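Long-range contacts in ATP:cob(I)alamin adenosyltransferase (Salmonella enterica subsp. enterica serovar Livingstone, PDB 5CX7), which binds heme in this C-terminal PduO domain, while the full-length enzyme probably converts cob(I)alamin to adenosylcobalamin, the cofactor of propanediol dehydratase: residues R22-R27 against Q135-A140; L31-V36 against V127-D132; V37-A42 against G118-S123; K66-V71 against Q98-T103; L110-I115 against I141-H146. All blocks are in the same frame, centred on the assembly; numbering follows the deposited sequence.

Interaction 1: residues R22-R27 against Q135-A140; sequences RAAVER and QTAIAA. With HEM (protoporphyrin IX containing Fe), chain B.
Ala23 turns its CB toward segment 135-140 and meets Ala140 CB at 3.6 Å. Ala24 CB lies 3.9 Å from Ala137 CB. These small side chains let the axes of the two helix segments approach to 7.9 Å, running roughly antiparallel at 140°. At one end, Arg27 and Thr136 cross at about a right angle. Arg27 CG stands anti to the backbone N (chi1 -177°) and touches Thr136 OG1 at 3.6 Å. The polar ends bond to Asp132: the Arg27 guanidinium by a salt bridge, Thr136 OG1 through the Asp132 carbonyl. Arg22 leads away from helix 127-139 to the heme. HEM CMD sits 3.4 Å above the guanidinium plane of Arg22, over the centre. Glu26 OE2 takes a bond from Arg22 NE at 2.8 Å; OE2 lies close to the guanidinium plane, but NE stands above the carboxylate plane, 39° out of it. Arg22 and Val25 both line the heme pocket. The salt bridge with Glu26 would be expected to steady the guanidinium beside the porphyrin.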
# COMPACT_ATOMS: atom_id res chain seq x y z
N ARG E 22 6.01 -13.38 29.91
CA ARG E 22 6.44 -14.64 30.48
C ARG E 22 5.35 -15.66 30.66
O ARG E 22 5.57 -16.80 30.34
CB ARG E 22 7.06 -14.33 31.80
CG ARG E 22 7.70 -15.47 32.50
CD ARG E 22 8.55 -15.08 33.72
NE ARG E 22 8.95 -16.36 34.28
CZ ARG E 22 9.56 -16.52 35.45
NH1 ARG E 22 9.90 -15.48 36.21
NH2 ARG E 22 9.81 -17.74 35.88
N ALA E 23 4.23 -15.27 31.25
CA ALA E 23 3.14 -16.21 31.48
C ALA E 23 2.57 -16.71 30.16
O ALA E 23 2.21 -17.89 30.07
CB ALA E 23 2.03 -15.58 32.28
N ALA E 24 2.50 -15.85 29.13
CA ALA E 24 2.00 -16.31 27.84
C ALA E 24 2.94 -17.35 27.28
O ALA E 24 2.51 -18.41 26.81
CB ALA E 24 1.84 -15.14 26.84
N VAL E 25 4.23 -17.07 27.27
CA VAL E 25 5.21 -18.01 26.72
C VAL E 25 5.22 -19.33 27.51
O VAL E 25 5.25 -20.42 26.92
CB VAL E 25 6.61 -17.37 26.72
CG1 VAL E 25 7.73 -18.38 26.45
CG2 VAL E 25 6.70 -16.27 25.68
N GLU E 26 5.20 -19.24 28.84
CA GLU E 26 5.12 -20.45 29.69
C GLU E 26 3.90 -21.33 29.34
O GLU E 26 4.01 -22.55 29.22
CB GLU E 26 5.15 -20.09 31.18
CG GLU E 26 6.57 -19.67 31.59
CD GLU E 26 6.69 -19.19 33.03
OE1 GLU E 26 5.64 -19.14 33.75
OE2 GLU E 26 7.82 -18.82 33.44
N ARG E 27 2.74 -20.71 29.22
CA ARG E 27 1.54 -21.43 28.87
C ARG E 27 1.63 -22.06 27.46
O ARG E 27 1.22 -23.23 27.27
CB ARG E 27 0.29 -20.53 28.97
CG ARG E 27 -1.03 -21.22 28.70
CD ARG E 27 -1.16 -22.46 29.62
NE ARG E 27 -2.44 -23.09 29.39
CZ ARG E 27 -2.75 -24.35 29.73
NH1 ARG E 27 -1.86 -25.14 30.33
NH2 ARG E 27 -3.97 -24.87 29.41
N GLN E 135 -5.72 -15.76 28.06
CA GLN E 135 -6.42 -15.75 29.36
C GLN E 135 -5.51 -16.11 30.52
O GLN E 135 -5.57 -15.50 31.57
CB GLN E 135 -7.62 -16.70 29.35
CG GLN E 135 -8.78 -16.24 28.49
CD GLN E 135 -9.66 -17.42 28.05
OE1 GLN E 135 -9.55 -18.50 28.57
NE2 GLN E 135 -10.52 -17.21 27.07
N THR E 136 -4.67 -17.09 30.31
CA THR E 136 -3.68 -17.51 31.32
C THR E 136 -2.75 -16.36 31.64
O THR E 136 -2.42 -16.14 32.80
CB THR E 136 -2.90 -18.77 30.84
OG1 THR E 136 -3.82 -19.80 30.55
CG2 THR E 136 -1.89 -19.27 31.90
N ALA E 137 -2.25 -15.66 30.61
CA ALA E 137 -1.30 -14.59 30.80
C ALA E 137 -1.97 -13.46 31.56
O ALA E 137 -1.36 -12.91 32.49
CB ALA E 137 -0.80 -14.09 29.46
N ILE E 138 -3.21 -13.16 31.21
CA ILE E 138 -3.94 -12.10 31.84
C ILE E 138 -4.20 -12.37 33.33
O ILE E 138 -4.08 -11.48 34.16
CB ILE E 138 -5.24 -11.82 31.09
CG1 ILE E 138 -4.91 -11.11 29.74
CG2 ILE E 138 -6.19 -10.94 31.88
CD1 ILE E 138 -6.05 -11.20 28.72
N ALA E 139 -4.51 -13.61 33.64
CA ALA E 139 -4.67 -14.06 35.04
C ALA E 139 -3.39 -13.89 35.85
O ALA E 139 -3.48 -13.79 37.06
CB ALA E 139 -5.18 -15.51 35.08
N ALA E 140 -2.20 -13.88 35.23
CA ALA E 140 -0.94 -13.71 35.95
C ALA E 140 -0.75 -12.30 36.51
O ALA E 140 0.10 -12.10 37.34
CB ALA E 140 0.26 -14.07 35.08
CHA HEM B . 14.06 -11.38 34.65
CHB HEM B . 13.71 -8.00 31.16
CHC HEM B . 11.25 -11.29 28.61
CHD HEM B . 12.02 -14.70 31.92
C1A HEM B . 14.11 -10.22 33.94
C2A HEM B . 14.60 -9.01 34.45
C3A HEM B . 14.50 -8.07 33.47
C4A HEM B . 13.97 -8.66 32.33
CMA HEM B . 14.88 -6.60 33.57
CAA HEM B . 15.12 -8.75 35.86
CBA HEM B . 13.93 -8.12 36.63
CGA HEM B . 13.86 -8.51 38.09
O1A HEM B . 14.25 -7.67 38.95
O2A HEM B . 13.40 -9.63 38.41
C1B HEM B . 13.02 -8.61 30.13
C2B HEM B . 12.65 -7.96 28.96
C3B HEM B . 11.95 -8.88 28.23
C4B HEM B . 11.89 -10.13 29.02
CMB HEM B . 13.00 -6.50 28.64
CAB HEM B . 11.42 -8.57 26.89
CBB HEM B . 10.77 -9.36 26.07
C1C HEM B . 11.22 -12.51 29.28
C2C HEM B . 10.57 -13.68 28.79
C3C HEM B . 10.81 -14.67 29.77
C4C HEM B . 11.58 -14.04 30.80
CMC HEM B . 9.78 -13.83 27.48
CAC HEM B . 10.41 -16.11 29.85
CBC HEM B . 9.72 -16.79 28.97
C1D HEM B . 12.65 -14.00 32.92
C2D HEM B . 13.01 -14.76 34.13
C3D HEM B . 13.57 -13.84 34.94
C4D HEM B . 13.57 -12.56 34.18
CMD HEM B . 12.77 -16.24 34.36
CAD HEM B . 14.15 -14.12 36.34
CBD HEM B . 13.11 -14.50 37.40
CGD HEM B . 12.91 -13.43 38.45
O1D HEM B . 12.96 -13.73 39.69
O2D HEM B . 12.65 -12.26 38.07
NA HEM B . 13.70 -9.98 32.62
NB HEM B . 12.56 -9.86 30.12
NC HEM B . 11.77 -12.73 30.52
ND HEM B . 12.99 -12.69 32.99
FE HEM B . 12.78 -11.30 31.63

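Interaction 2: residues L31-V36 against V127-D132; sequences LQVPVV and VEQDMD
Leu31 and Val33 both turn toward helix 127-139. Between them Gln32, with positive phi, forms a Schellman motif that ends helix 14-31 and starts the chain toward strand 36-41. The contacts across are of one kind: aliphatic branches against the carbon and oxygen atoms of polar side chains. Leu31 crosses Asp132 obliquely, its CD1 3.9 Å from Asp132 OD2. With chi1 53°, Val33 CG1 sits between the backbone N and the carbonyl carbon and is the branch 4.1 Å from Gln129 OE1. The polar groups find their bonds in other parts of the chain. Arg27 holds Asp132, and Gln129 OE1 accepts from Ser126 N. Asp130 is buried and well supplied: OD1 accepts from Gly125 N, and OD2 pairs with Lys66. The apolar branches thus lie beside carboxylate and amide groups already engaged by others. Ile133, the next residue of the helix, also touches Leu31 and Val35. Val35 CG1 lies 4.3 Å from Asp130 OD1.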
# COMPACT_ATOMS: atom_id res chain seq x y z
N LEU E 31 1.40 -26.04 26.36
CA LEU E 31 0.55 -26.55 25.32
C LEU E 31 1.34 -27.13 24.17
O LEU E 31 0.72 -27.64 23.26
CB LEU E 31 -0.42 -25.46 24.84
CG LEU E 31 -1.41 -24.95 25.88
CD1 LEU E 31 -2.32 -23.89 25.30
CD2 LEU E 31 -2.26 -26.09 26.46
N GLN E 32 2.65 -26.93 24.18
CA GLN E 32 3.56 -27.31 23.09
C GLN E 32 3.18 -26.66 21.72
O GLN E 32 3.14 -27.34 20.70
CB GLN E 32 3.61 -28.82 22.94
CG GLN E 32 4.18 -29.46 24.20
CD GLN E 32 4.47 -30.94 24.04
OE1 GLN E 32 5.60 -31.28 23.89
NE2 GLN E 32 3.48 -31.82 24.12
N VAL E 33 2.83 -25.39 21.76
CA VAL E 33 2.54 -24.67 20.53
C VAL E 33 3.34 -23.36 20.56
O VAL E 33 3.28 -22.63 21.53
CB VAL E 33 1.06 -24.49 20.28
CG1 VAL E 33 0.35 -23.87 21.45
CG2 VAL E 33 0.82 -23.67 19.01
N PRO E 34 4.18 -23.15 19.57
CA PRO E 34 4.87 -21.88 19.51
C PRO E 34 4.00 -20.73 19.03
O PRO E 34 3.30 -20.89 18.04
CB PRO E 34 6.01 -22.14 18.51
CG PRO E 34 5.56 -23.25 17.66
CD PRO E 34 4.52 -24.03 18.41
N VAL E 35 4.02 -19.62 19.76
CA VAL E 35 3.20 -18.46 19.43
C VAL E 35 4.02 -17.20 19.30
O VAL E 35 5.18 -17.13 19.72
CB VAL E 35 2.03 -18.24 20.43
CG1 VAL E 35 1.10 -19.46 20.45
CG2 VAL E 35 2.54 -17.92 21.85
N VAL E 36 3.36 -16.17 18.75
CA VAL E 36 3.77 -14.86 18.88
C VAL E 36 2.86 -14.16 19.90
O VAL E 36 1.65 -14.33 19.88
CB VAL E 36 3.69 -14.07 17.51
CG1 VAL E 36 4.04 -12.58 17.69
CG2 VAL E 36 4.58 -14.68 16.48
N VAL E 127 -7.51 -21.20 17.43
CA VAL E 127 -8.13 -20.09 18.04
C VAL E 127 -8.36 -20.34 19.59
O VAL E 127 -8.04 -19.53 20.40
CB VAL E 127 -9.42 -19.76 17.38
CG1 VAL E 127 -10.15 -18.69 18.19
CG2 VAL E 127 -9.16 -19.26 15.93
N GLU E 128 -8.77 -21.55 19.92
CA GLU E 128 -8.94 -21.94 21.33
C GLU E 128 -7.65 -21.86 22.09
O GLU E 128 -7.62 -21.46 23.25
CB GLU E 128 -9.57 -23.34 21.42
CG GLU E 128 -11.00 -23.44 20.90
CD GLU E 128 -11.14 -23.56 19.37
OE1 GLU E 128 -10.13 -23.69 18.61
OE2 GLU E 128 -12.31 -23.46 18.96
N GLN E 129 -6.58 -22.37 21.53
CA GLN E 129 -5.28 -22.34 22.20
C GLN E 129 -4.80 -20.92 22.42
O GLN E 129 -4.28 -20.58 23.47
CB GLN E 129 -4.22 -23.13 21.46
CG GLN E 129 -4.40 -24.61 21.53
CD GLN E 129 -3.48 -25.35 20.59
OE1 GLN E 129 -3.13 -24.89 19.47
NE2 GLN E 129 -3.04 -26.51 21.01
N ASP E 130 -5.02 -20.06 21.42
CA ASP E 130 -4.61 -18.69 21.50
C ASP E 130 -5.37 -17.95 22.60
O ASP E 130 -4.76 -17.23 23.37
CB ASP E 130 -4.88 -17.95 20.16
CG ASP E 130 -4.02 -18.38 19.02
OD1 ASP E 130 -2.93 -18.99 19.13
OD2 ASP E 130 -4.41 -18.00 17.83
N MET E 131 -6.66 -18.23 22.73
CA MET E 131 -7.46 -17.68 23.78
C MET E 131 -6.97 -18.19 25.16
O MET E 131 -6.98 -17.45 26.13
CB MET E 131 -8.93 -17.97 23.57
CG MET E 131 -9.52 -17.18 22.35
SD MET E 131 -11.14 -17.69 21.88
CE MET E 131 -12.04 -17.01 23.27
N ASP E 132 -6.74 -19.47 25.27
CA ASP E 132 -6.23 -20.07 26.53
C ASP E 132 -4.97 -19.42 26.97
O ASP E 132 -4.83 -19.00 28.14
CB ASP E 132 -6.04 -21.56 26.27
CG ASP E 132 -5.49 -22.36 27.52
OD1 ASP E 132 -4.81 -21.78 28.35
OD2 ASP E 132 -5.59 -23.58 27.48

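Interaction 3: residues V37-A42 against G118-S123; sequences VSIVDA and GGLGIS
Ser38 O is approached by three groups of the facing strand. Gly121 N gives it a hydrogen bond of 2.8 Å, nearly straight at 163° and in the carbonyl plane. Leu120 CA adds a CA-H...O contact at 3.4 Å, and Leu120 CD1 reaches it at 3.6 Å. Ser38 N returns a bond to Gly121 O. Val40 and Gly119 form the next hydrogen-bonded pair, although Gly119 N stands well above the carbonyl plane of Val40. These strands are the central antiparallel pair of the four-stranded sheet in the HbpS-like domain. On one face, Val37 and Ile122 lie side by side, with Val37 CG2 3.9 Å from Ile122 CD1. Ile39 CG1 lies 3.9 Å from Leu120 CD1. Helices 14-31 and 127-139 cover this face. The other face carries Ser38 and Val40 opposite Gly121 and Gly119. Val40 CG2 comes within 3.9 Å of Gly119 N; a glycine here puts no side chain on this face, and helix 59-72 packs there through Ala67 and Val71.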
# COMPACT_ATOMS: atom_id res chain seq x y z
N VAL E 37 3.48 -13.36 20.77
CA VAL E 37 2.82 -12.58 21.85
C VAL E 37 3.01 -11.15 21.56
O VAL E 37 4.12 -10.73 21.23
CB VAL E 37 3.49 -12.81 23.25
CG1 VAL E 37 2.79 -12.04 24.33
CG2 VAL E 37 3.55 -14.29 23.57
N SER E 38 1.95 -10.39 21.62
CA SER E 38 2.04 -9.02 21.36
C SER E 38 1.22 -8.25 22.37
O SER E 38 0.10 -8.61 22.68
CB SER E 38 1.53 -8.68 19.91
OG SER E 38 1.40 -7.24 19.74
N ILE E 39 1.78 -7.17 22.83
CA ILE E 39 1.11 -6.25 23.77
C ILE E 39 1.17 -4.85 23.11
O ILE E 39 2.22 -4.40 22.76
CB ILE E 39 1.76 -6.21 25.15
CG1 ILE E 39 1.82 -7.63 25.75
CG2 ILE E 39 0.97 -5.31 26.08
CD1 ILE E 39 2.67 -7.75 26.98
N VAL E 40 0.02 -4.20 23.11
CA VAL E 40 -0.09 -2.80 22.75
C VAL E 40 -0.61 -1.99 23.96
O VAL E 40 -1.18 -2.54 24.89
CB VAL E 40 -0.99 -2.55 21.51
CG1 VAL E 40 -0.51 -3.33 20.31
CG2 VAL E 40 -2.43 -2.86 21.82
N ASP E 41 -0.27 -0.71 23.99
CA ASP E 41 -0.75 0.17 25.03
C ASP E 41 -2.16 0.66 24.72
O ASP E 41 -2.78 0.26 23.72
CB ASP E 41 0.27 1.31 25.32
CG ASP E 41 0.36 2.34 24.20
OD1 ASP E 41 -0.47 2.39 23.28
OD2 ASP E 41 1.35 3.10 24.29
N ALA E 42 -2.70 1.51 25.58
CA ALA E 42 -4.06 2.01 25.40
C ALA E 42 -4.27 2.81 24.14
O ALA E 42 -5.41 3.01 23.74
CB ALA E 42 -4.49 2.86 26.61
N GLY E 118 -4.52 -1.31 27.68
CA GLY E 118 -3.78 -2.01 26.65
C GLY E 118 -4.58 -3.14 26.06
O GLY E 118 -5.75 -3.31 26.33
N GLY E 119 -3.86 -3.89 25.26
CA GLY E 119 -4.35 -5.00 24.51
C GLY E 119 -3.29 -6.06 24.41
O GLY E 119 -2.10 -5.79 24.30
N LEU E 120 -3.75 -7.30 24.52
CA LEU E 120 -2.86 -8.47 24.37
C LEU E 120 -3.36 -9.30 23.21
O LEU E 120 -4.53 -9.59 23.13
CB LEU E 120 -2.87 -9.31 25.67
CG LEU E 120 -2.21 -10.67 25.60
CD1 LEU E 120 -0.74 -10.52 25.61
CD2 LEU E 120 -2.65 -11.56 26.77
N GLY E 121 -2.44 -9.78 22.41
CA GLY E 121 -2.74 -10.65 21.31
C GLY E 121 -1.82 -11.83 21.17
O GLY E 121 -0.62 -11.73 21.35
N ILE E 122 -2.43 -12.99 20.91
CA ILE E 122 -1.72 -14.25 20.75
C ILE E 122 -2.13 -14.90 19.45
O ILE E 122 -3.29 -14.96 19.14
CB ILE E 122 -2.10 -15.29 21.86
CG1 ILE E 122 -1.86 -14.70 23.29
CG2 ILE E 122 -1.33 -16.56 21.67
CD1 ILE E 122 -0.38 -14.39 23.62
N SER E 123 -1.14 -15.40 18.72
CA SER E 123 -1.40 -16.15 17.56
C SER E 123 -0.37 -17.22 17.39
O SER E 123 0.81 -17.05 17.70
CB SER E 123 -1.40 -15.23 16.26
OG SER E 123 -1.72 -16.04 15.12

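Interaction 4: residues K66-V71 against Q98-T103; sequences KAWTAV and QGKVVT
Thr69 and Val102 form the tight part of the contact. Val102 N donates to Thr69 OG1 at 3.0 Å, with an N-H...acceptor angle of 156°. Thr69 OG1 stands beside its own backbone N (chi1 -61°) and also bonds to Lys65 O, so helix and loop share the hydroxyl. Thr69 CG2 lies 3.6 Å from Val102 O, a buried carbonyl that has no polar partner in the model. Lys66 CG is 3.8 Å from Val102 CG1, and its NZ runs on to Gly105 O and Ile122 O. Toward Trp68 and Lys100, both partly exposed, the contact is by packing alone. Trp68 CE3 touches Lys100 O at 3.4 Å, and Val101 CG1 meets the indole edge in its plane, 3.8 Å from Trp68 CZ3. The Lys100 chain bends away from the helix. Its NZ pairs with Glu61 of a neighbouring subunit and with Leu97 O. The loop begins at Gln98, the C-prime residue of the Schellman motif that ends the short helix 93-96.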
# COMPACT_ATOMS: atom_id res chain seq x y z
N LYS E 66 -4.34 -8.56 16.48
CA LYS E 66 -5.31 -8.86 17.55
C LYS E 66 -5.25 -7.91 18.71
O LYS E 66 -6.27 -7.51 19.30
CB LYS E 66 -5.17 -10.30 18.02
CG LYS E 66 -5.60 -11.34 17.05
CD LYS E 66 -5.48 -12.76 17.67
CE LYS E 66 -5.54 -13.83 16.59
NZ LYS E 66 -5.37 -15.21 17.14
N ALA E 67 -4.03 -7.59 19.14
CA ALA E 67 -3.82 -6.73 20.26
C ALA E 67 -4.32 -5.35 19.97
O ALA E 67 -5.04 -4.71 20.79
CB ALA E 67 -2.37 -6.69 20.63
N TRP E 68 -3.99 -4.88 18.74
CA TRP E 68 -4.47 -3.57 18.31
C TRP E 68 -6.00 -3.49 18.19
O TRP E 68 -6.61 -2.51 18.65
CB TRP E 68 -3.86 -3.20 16.94
CG TRP E 68 -4.20 -1.81 16.55
CD1 TRP E 68 -3.52 -0.70 16.85
CD2 TRP E 68 -5.26 -1.41 15.70
NE1 TRP E 68 -4.10 0.42 16.27
CE2 TRP E 68 -5.17 0.02 15.55
CE3 TRP E 68 -6.27 -2.09 15.03
CZ2 TRP E 68 -6.02 0.75 14.75
CZ3 TRP E 68 -7.21 -1.32 14.31
CH2 TRP E 68 -7.04 0.05 14.14
N THR E 69 -6.61 -4.54 17.63
CA THR E 69 -8.06 -4.61 17.51
C THR E 69 -8.75 -4.44 18.87
O THR E 69 -9.78 -3.78 18.98
CB THR E 69 -8.46 -5.96 16.89
OG1 THR E 69 -7.89 -6.12 15.58
CG2 THR E 69 -9.93 -6.09 16.77
N ALA E 70 -8.23 -5.19 19.86
CA ALA E 70 -8.78 -5.17 21.19
C ALA E 70 -8.89 -3.74 21.68
O ALA E 70 -9.90 -3.36 22.30
CB ALA E 70 -7.97 -6.05 22.15
N VAL E 71 -7.84 -2.95 21.53
CA VAL E 71 -7.86 -1.57 21.97
C VAL E 71 -8.72 -0.68 21.05
O VAL E 71 -9.54 0.16 21.55
CB VAL E 71 -6.41 -1.04 22.12
CG1 VAL E 71 -6.24 0.50 22.14
CG2 VAL E 71 -5.69 -1.64 23.32
N GLN E 98 -8.83 -2.42 6.08
CA GLN E 98 -7.62 -2.81 5.29
C GLN E 98 -6.79 -3.85 6.04
O GLN E 98 -5.56 -3.77 6.08
CB GLN E 98 -6.73 -1.59 4.97
CG GLN E 98 -7.45 -0.36 4.40
CD GLN E 98 -6.53 0.86 4.32
OE1 GLN E 98 -5.65 0.92 3.48
NE2 GLN E 98 -6.74 1.85 5.21
N GLY E 99 -7.49 -4.78 6.68
CA GLY E 99 -6.80 -5.85 7.38
C GLY E 99 -6.26 -5.52 8.75
O GLY E 99 -5.63 -6.37 9.35
N LYS E 100 -6.53 -4.32 9.28
CA LYS E 100 -5.97 -3.96 10.59
C LYS E 100 -6.66 -4.65 11.76
O LYS E 100 -6.07 -4.74 12.84
CB LYS E 100 -6.01 -2.47 10.81
CG LYS E 100 -4.96 -1.79 9.93
CD LYS E 100 -4.71 -0.39 10.39
CE LYS E 100 -5.93 0.47 10.19
NZ LYS E 100 -6.14 0.66 8.74
N VAL E 101 -7.89 -5.08 11.57
CA VAL E 101 -8.66 -5.73 12.61
C VAL E 101 -8.74 -7.24 12.32
O VAL E 101 -8.90 -7.65 11.17
CB VAL E 101 -10.07 -5.18 12.85
CG1 VAL E 101 -9.96 -3.74 13.36
CG2 VAL E 101 -10.96 -5.33 11.64
N VAL E 102 -8.61 -8.05 13.40
CA VAL E 102 -8.78 -9.48 13.33
C VAL E 102 -9.97 -9.82 14.16
O VAL E 102 -10.09 -9.34 15.32
CB VAL E 102 -7.49 -10.20 13.82
CG1 VAL E 102 -7.75 -11.70 13.95
CG2 VAL E 102 -6.32 -9.97 12.85
N THR E 103 -10.84 -10.66 13.64
CA THR E 103 -12.16 -10.89 14.20
C THR E 103 -12.40 -12.29 14.72
O THR E 103 -13.55 -12.70 14.97
CB THR E 103 -13.22 -10.54 13.14
OG1 THR E 103 -12.96 -11.29 11.94
CG2 THR E 103 -13.11 -9.05 12.80

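Interaction 5: residues L110-I115 against I141-H146; sequences LWRDGI and INVGTH
Trp111 has CG anti to its carbonyl carbon (chi1 -61°), and this starts the indole toward the backbone of Thr145 and His146. His146 C lies 3.5 Å above the ring plane, offset toward the rim, and Trp111 CD1 is 3.5 Å from His146 N. The His146 carbonyl carbon thus lies over one ring face. The edge of the ring faces Gly114 C and Ile115 N, in the type I' turn that joins strands 107-112 and 115-123. The Arg112 chain bends at chi3 (-144°), which places NE 3.7 Å from Asn142 O. Its guanidinium has Val143 CG1 over one face, 3.4 Å from Arg112 NH2. The bond from NH2 to Asn142 O is weak, at the guanidinium edge. The stronger partner of Arg112 is Asp16, a salt bridge through NH1. The backbones of Trp111 and Gly144 form a single antiparallel bridge. Trp111 N donates to Gly144 O at 2.8 Å and Gly144 N to Trp111 O at 2.9 Å. A water links Gly114 N with His146 O. Leu110 CD2 meets Val143 CG2, and Ile138 touches both. The C-terminal tail therefore crosses outer strand 107-112 and is joined to it by two backbone bonds at Gly144. The indole face and the weak arginine bond add to them, so the polar links to the tail use its main-chain atoms.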
# COMPACT_ATOMS: atom_id res chain seq x y z
N LEU E 110 -7.40 -4.89 27.93
CA LEU E 110 -6.94 -4.94 29.32
C LEU E 110 -7.45 -3.66 30.02
O LEU E 110 -7.15 -2.55 29.57
CB LEU E 110 -5.46 -5.01 29.39
CG LEU E 110 -4.82 -6.14 28.57
CD1 LEU E 110 -3.31 -6.04 28.62
CD2 LEU E 110 -5.25 -7.51 29.03
N TRP E 111 -8.13 -3.85 31.14
CA TRP E 111 -8.75 -2.76 31.90
C TRP E 111 -8.38 -2.79 33.39
O TRP E 111 -8.13 -3.84 33.95
CB TRP E 111 -10.26 -2.90 31.86
CG TRP E 111 -10.89 -2.84 30.54
CD1 TRP E 111 -11.01 -3.86 29.67
CD2 TRP E 111 -11.52 -1.71 29.93
NE1 TRP E 111 -11.65 -3.44 28.54
CE2 TRP E 111 -11.96 -2.11 28.67
CE3 TRP E 111 -11.77 -0.40 30.35
CZ2 TRP E 111 -12.67 -1.25 27.80
CZ3 TRP E 111 -12.43 0.47 29.50
CH2 TRP E 111 -12.88 0.06 28.25
N ARG E 112 -8.21 -1.60 33.98
CA ARG E 112 -7.94 -1.43 35.44
C ARG E 112 -8.79 -0.28 35.89
O ARG E 112 -8.60 0.82 35.34
CB ARG E 112 -6.47 -1.05 35.74
CG ARG E 112 -5.77 -2.03 36.59
CD ARG E 112 -4.37 -1.51 37.00
NE ARG E 112 -3.66 -2.74 36.96
CZ ARG E 112 -2.48 -2.94 36.41
NH1 ARG E 112 -1.76 -1.98 35.84
NH2 ARG E 112 -2.00 -4.14 36.48
N ASP E 113 -9.58 -0.48 36.93
CA ASP E 113 -10.37 0.61 37.53
C ASP E 113 -11.19 1.39 36.51
O ASP E 113 -11.19 2.63 36.51
CB ASP E 113 -9.47 1.60 38.31
CG ASP E 113 -8.69 0.96 39.47
OD1 ASP E 113 -9.10 -0.12 39.98
OD2 ASP E 113 -7.59 1.47 39.83
N GLY E 114 -11.83 0.66 35.59
CA GLY E 114 -12.59 1.27 34.52
C GLY E 114 -11.82 1.95 33.39
O GLY E 114 -12.43 2.57 32.52
N ILE E 115 -10.49 1.84 33.38
CA ILE E 115 -9.65 2.52 32.41
C ILE E 115 -9.04 1.45 31.49
O ILE E 115 -8.45 0.48 31.97
CB ILE E 115 -8.52 3.33 33.09
CG1 ILE E 115 -9.09 4.40 34.07
CG2 ILE E 115 -7.61 4.00 32.06
CD1 ILE E 115 -9.88 5.50 33.39
N ILE E 141 -1.51 -11.33 36.03
CA ILE E 141 -1.37 -10.02 36.57
C ILE E 141 -2.60 -9.45 37.11
O ILE E 141 -2.45 -8.35 37.46
CB ILE E 141 -0.78 -8.96 35.55
CG1 ILE E 141 -1.69 -8.73 34.34
CG2 ILE E 141 0.60 -9.43 35.07
CD1 ILE E 141 -1.36 -7.44 33.57
N ASN E 142 -3.83 -9.97 37.18
CA ASN E 142 -4.85 -8.90 37.84
C ASN E 142 -5.06 -7.51 37.14
O ASN E 142 -4.52 -6.35 37.42
CB ASN E 142 -4.32 -8.70 39.20
CG ASN E 142 -4.86 -9.68 40.18
OD1 ASN E 142 -5.83 -9.31 40.67
ND2 ASN E 142 -4.25 -10.84 40.53
N VAL E 143 -5.70 -7.71 36.03
CA VAL E 143 -6.33 -6.70 35.34
C VAL E 143 -7.55 -7.43 34.94
O VAL E 143 -7.59 -8.65 35.03
CB VAL E 143 -5.51 -6.37 34.07
CG1 VAL E 143 -4.26 -5.57 34.39
CG2 VAL E 143 -5.14 -7.61 33.28
N GLY E 144 -8.50 -6.67 34.47
CA GLY E 144 -9.70 -7.22 33.95
C GLY E 144 -9.69 -7.17 32.43
O GLY E 144 -8.85 -6.48 31.82
N THR E 145 -10.60 -7.94 31.87
CA THR E 145 -10.83 -7.95 30.41
C THR E 145 -12.10 -7.23 29.97
O THR E 145 -12.43 -7.23 28.80
CB THR E 145 -10.85 -9.35 29.87
OG1 THR E 145 -11.85 -10.12 30.53
CG2 THR E 145 -9.47 -9.99 30.07
N HIS E 146 -12.76 -6.57 30.91
CA HIS E 146 -13.92 -5.74 30.62
C HIS E 146 -13.88 -4.56 31.52
O HIS E 146 -13.25 -4.58 32.60
CB HIS E 146 -15.07 -6.62 31.00
CG HIS E 146 -16.44 -6.05 30.85
ND1 HIS E 146 -17.09 -5.40 31.88
CD2 HIS E 146 -17.35 -6.17 29.84
CE1 HIS E 146 -18.31 -5.07 31.48
NE2 HIS E 146 -18.49 -5.52 30.25
O HOH W 1 -12.23 -2.29 34.67

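Interaction 3 forms the middle of the sheet, and all four other contacts touch it. Interaction 1 packs on one face, Ala24 CB being 3.8 Å from Val37 CG2; segment 22-27 also carries Arg22 and Val25 of the heme pocket. Interaction 4 lies on the opposite side of the chain's centre, about 20 Å from interaction 1 between centres. Interaction 2 is tied to both by salt bridges, Arg27 NH2 to Asp132 OD2 at 2.8 Å and Lys66 NZ to Asp130 OD2 at 3.0 Å. Interaction 5 lies at edge strand 107-112, with Leu110 N 2.8 Å from Gly118 O, a probable hydrogen bond. It meets interaction 1 through Ile138 CG1, 3.7 Å from Leu110 CD2.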